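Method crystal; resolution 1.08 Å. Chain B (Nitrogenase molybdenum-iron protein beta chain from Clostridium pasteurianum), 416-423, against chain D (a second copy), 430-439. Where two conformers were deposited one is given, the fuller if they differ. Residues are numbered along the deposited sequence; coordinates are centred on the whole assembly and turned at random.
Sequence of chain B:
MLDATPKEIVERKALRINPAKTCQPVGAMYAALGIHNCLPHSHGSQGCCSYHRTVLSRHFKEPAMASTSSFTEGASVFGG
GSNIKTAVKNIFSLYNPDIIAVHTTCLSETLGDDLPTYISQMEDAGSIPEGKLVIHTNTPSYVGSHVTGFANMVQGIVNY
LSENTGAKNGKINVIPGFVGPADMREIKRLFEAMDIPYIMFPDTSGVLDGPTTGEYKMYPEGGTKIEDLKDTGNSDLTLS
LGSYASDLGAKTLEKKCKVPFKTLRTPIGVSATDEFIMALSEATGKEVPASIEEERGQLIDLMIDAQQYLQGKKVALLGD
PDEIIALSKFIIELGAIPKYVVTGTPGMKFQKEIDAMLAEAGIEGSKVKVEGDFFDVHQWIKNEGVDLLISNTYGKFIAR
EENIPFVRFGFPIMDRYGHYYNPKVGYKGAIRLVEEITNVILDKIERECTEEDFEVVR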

# COMPACT_ATOMS: atom_id res chain seq x y z
N ARG B 416 -3.57 9.41 5.97
CA ARG B 416 -2.87 9.07 4.72
C ARG B 416 -3.21 10.13 3.66
O ARG B 416 -4.22 10.84 3.77
CB ARG B 416 -3.19 7.68 4.24
CG ARG B 416 -2.68 6.54 5.13
CD ARG B 416 -1.15 6.47 5.15
NE ARG B 416 -0.60 5.33 5.88
CZ ARG B 416 -0.38 5.33 7.19
NH1 ARG B 416 -0.71 6.33 7.98
NH2 ARG B 416 0.18 4.26 7.77
N TYR B 417 -2.40 10.18 2.63
CA TYR B 417 -2.51 11.22 1.60
C TYR B 417 -2.86 10.61 0.27
O TYR B 417 -2.17 9.75 -0.25
CB TYR B 417 -1.19 11.99 1.48
CG TYR B 417 -0.99 12.81 2.73
CD1 TYR B 417 -1.38 14.11 2.77
CD2 TYR B 417 -0.42 12.28 3.89
CE1 TYR B 417 -1.26 14.89 3.89
CE2 TYR B 417 -0.32 13.04 5.03
CZ TYR B 417 -0.72 14.35 5.05
OH TYR B 417 -0.62 15.16 6.16
N GLY B 418 -3.95 11.10 -0.32
CA GLY B 418 -4.38 10.68 -1.64
C GLY B 418 -5.46 9.63 -1.69
O GLY B 418 -5.96 9.30 -2.79
N HIS B 419 -5.88 9.11 -0.54
CA HIS B 419 -6.86 8.04 -0.50
C HIS B 419 -8.17 8.50 -1.13
O HIS B 419 -8.88 7.70 -1.74
CB HIS B 419 -7.07 7.53 0.92
CG HIS B 419 -7.64 8.53 1.87
ND1 HIS B 419 -8.99 8.75 1.97
CD2 HIS B 419 -7.05 9.38 2.75
CE1 HIS B 419 -9.21 9.69 2.86
NE2 HIS B 419 -8.05 10.09 3.35
N TYR B 420 -8.45 9.79 -1.00
CA TYR B 420 -9.69 10.39 -1.46
C TYR B 420 -9.75 10.55 -2.99
O TYR B 420 -10.77 10.95 -3.51
CB TYR B 420 -9.95 11.75 -0.74
CG TYR B 420 -8.66 12.46 -0.47
CD1 TYR B 420 -8.08 12.37 0.79
CD2 TYR B 420 -7.96 13.14 -1.47
CE1 TYR B 420 -6.84 12.91 1.04
CE2 TYR B 420 -6.73 13.70 -1.22
CZ TYR B 420 -6.15 13.57 0.03
OH TYR B 420 -4.90 14.03 0.30
N TYR B 421 -8.68 10.18 -3.69
CA TYR B 421 -8.70 10.11 -5.13
C TYR B 421 -9.06 8.71 -5.65
O TYR B 421 -9.17 8.54 -6.85
CB TYR B 421 -7.35 10.59 -5.71
CG TYR B 421 -6.98 12.03 -5.36
CD1 TYR B 421 -7.85 13.12 -5.53
CD2 TYR B 421 -5.76 12.29 -4.84
CE1 TYR B 421 -7.47 14.40 -5.17
CE2 TYR B 421 -5.37 13.57 -4.51
CZ TYR B 421 -6.22 14.62 -4.63
OH TYR B 421 -5.79 15.92 -4.21
N ASN B 422 -9.20 7.72 -4.75
CA ASN B 422 -9.49 6.36 -5.21
C ASN B 422 -10.89 5.92 -4.84
O ASN B 422 -11.33 5.97 -3.70
CB ASN B 422 -8.47 5.29 -4.78
CG ASN B 422 -7.36 5.82 -3.88
OD1 ASN B 422 -7.14 5.29 -2.80
ND2 ASN B 422 -6.64 6.83 -4.36
N PRO B 423 -11.63 5.45 -5.86
CA PRO B 423 -12.95 4.95 -5.57
C PRO B 423 -12.88 3.58 -4.91
O PRO B 423 -11.91 2.84 -5.15
CB PRO B 423 -13.59 4.81 -6.96
CG PRO B 423 -12.44 4.51 -7.86
CD PRO B 423 -11.30 5.34 -7.29
N ALA D 430 1.05 9.96 -11.45
CA ALA D 430 1.85 10.67 -10.46
C ALA D 430 1.15 10.70 -9.11
O ALA D 430 1.80 10.53 -8.07
CB ALA D 430 2.15 12.08 -10.96
N ILE D 431 -0.16 10.93 -9.13
CA ILE D 431 -0.95 10.92 -7.90
C ILE D 431 -0.83 9.55 -7.21
O ILE D 431 -0.57 9.45 -5.98
CB ILE D 431 -2.42 11.27 -8.21
CG1 ILE D 431 -2.53 12.74 -8.51
CG2 ILE D 431 -3.34 10.83 -7.07
CD1 ILE D 431 -3.87 13.15 -9.10
N ARG D 432 -0.96 8.49 -8.00
CA ARG D 432 -0.79 7.14 -7.44
C ARG D 432 0.59 6.92 -6.83
O ARG D 432 0.71 6.32 -5.75
CB ARG D 432 -1.09 6.08 -8.49
CG ARG D 432 -2.55 6.06 -8.89
CD ARG D 432 -3.14 4.89 -9.66
NE ARG D 432 -4.59 5.15 -9.79
CZ ARG D 432 -5.50 4.33 -10.30
NH1 ARG D 432 -5.17 3.12 -10.76
NH2 ARG D 432 -6.77 4.72 -10.34
N LEU D 433 1.63 7.41 -7.49
CA LEU D 433 2.98 7.28 -6.98
C LEU D 433 3.14 8.01 -5.67
O LEU D 433 3.79 7.50 -4.74
CB LEU D 433 3.99 7.80 -8.00
CG LEU D 433 4.31 6.87 -9.16
CD1 LEU D 433 5.13 7.64 -10.21
CD2 LEU D 433 5.05 5.62 -8.73
N VAL D 434 2.63 9.24 -5.56
CA VAL D 434 2.77 9.98 -4.31
C VAL D 434 2.05 9.28 -3.17
O VAL D 434 2.57 9.22 -2.04
CB VAL D 434 2.36 11.44 -4.44
CG1 VAL D 434 2.48 12.18 -3.13
CG2 VAL D 434 3.18 12.16 -5.53
N GLU D 435 0.86 8.81 -3.43
CA GLU D 435 0.14 8.02 -2.44
C GLU D 435 0.96 6.81 -2.01
O GLU D 435 1.10 6.55 -0.80
CB GLU D 435 -1.22 7.59 -2.96
CG GLU D 435 -2.00 6.84 -1.89
CD GLU D 435 -3.28 6.22 -2.36
OE1 GLU D 435 -3.46 6.00 -3.58
OE2 GLU D 435 -4.09 5.87 -1.46
N GLU D 436 1.49 6.06 -2.96
CA GLU D 436 2.24 4.84 -2.62
C GLU D 436 3.49 5.18 -1.81
O GLU D 436 3.81 4.50 -0.81
CB GLU D 436 2.62 4.12 -3.89
CG GLU D 436 3.22 2.76 -3.72
CD GLU D 436 3.33 2.00 -5.05
OE1 GLU D 436 3.31 2.62 -6.19
OE2 GLU D 436 3.51 0.78 -4.99
N ILE D 437 4.23 6.20 -2.23
CA ILE D 437 5.46 6.59 -1.55
C ILE D 437 5.15 7.03 -0.12
O ILE D 437 5.82 6.60 0.84
CB ILE D 437 6.17 7.73 -2.35
CG1 ILE D 437 6.77 7.17 -3.63
CG2 ILE D 437 7.21 8.41 -1.45
CD1 ILE D 437 7.22 8.20 -4.61
N THR D 438 4.18 7.90 0.04
CA THR D 438 3.87 8.37 1.37
C THR D 438 3.25 7.29 2.24
O THR D 438 3.54 7.24 3.47
CB THR D 438 3.04 9.66 1.35
OG1 THR D 438 1.82 9.49 0.69
CG2 THR D 438 3.79 10.78 0.66
N ASN D 439 2.46 6.40 1.64
CA ASN D 439 1.95 5.28 2.42
C ASN D 439 3.07 4.43 3.01
O ASN D 439 3.00 4.04 4.19
CB ASN D 439 1.07 4.35 1.56
CG ASN D 439 -0.35 4.84 1.29
OD1 ASN D 439 -0.79 5.85 1.82
ND2 ASN D 439 -1.08 4.06 0.49
O HOH W 1 -0.13 8.49 2.41
O HOH W 2 -4.19 8.33 -4.84

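The loop of chain B packs against one helix of the second copy in a close-fitting contact with no clear direct hydrogen bond between the two stretches, its polar groups being joined instead through two waters.

Water 1 accepts from the backbone N of Tyr417(B) at 2.8 Å and donates to Thr438(D) OG1 and Asn439(D) OD1, each also at 2.8 Å. It thus ties an amide of the loop to two successive helix residues. Thr438(D) OG1 accepts from the water while giving its own proton to Val434(D) O, 2.8 Å away within the helix. Asn439(D) OD1 also lies at the edge of the Arg416(B) guanidinium, near its plane, although the closest approach is to the aliphatic CD of Arg416(B), at 3.4 Å.

Water 2 donates to Gly418(B) O at 2.9 Å and to Glu435(D) OE1 at 2.7 Å. Gly418(B) O is well used, for it also accepts from Tyr421(B) N (3.0 Å) within the 3-10 turn and, weakly, from Asn422(B) ND2 (3.0 Å).

Glu435(D) is the residue most covered by the opposing stretch. Its extended side chain runs along the loop, with CG 3.3 Å from Tyr417(B) O and OE2 3.6 Å from His419(B) CA. OE2 also lies 3.4 Å from Asn422(B) OD1, but both are acceptors and form no hydrogen bond.

The close approach at this point depends on Gly418(B). A CB there would point toward the helix and lie only 3.3 Å from Glu435(D) CB; the backbone angles, phi 98° and psi -4°, by themselves call for glycine.

One helical turn before Glu435(D), the contact becomes apolar: Ile431(D) CG2 meets Tyr421(B) CD2 at 3.6 Å, approaching the ring obliquely.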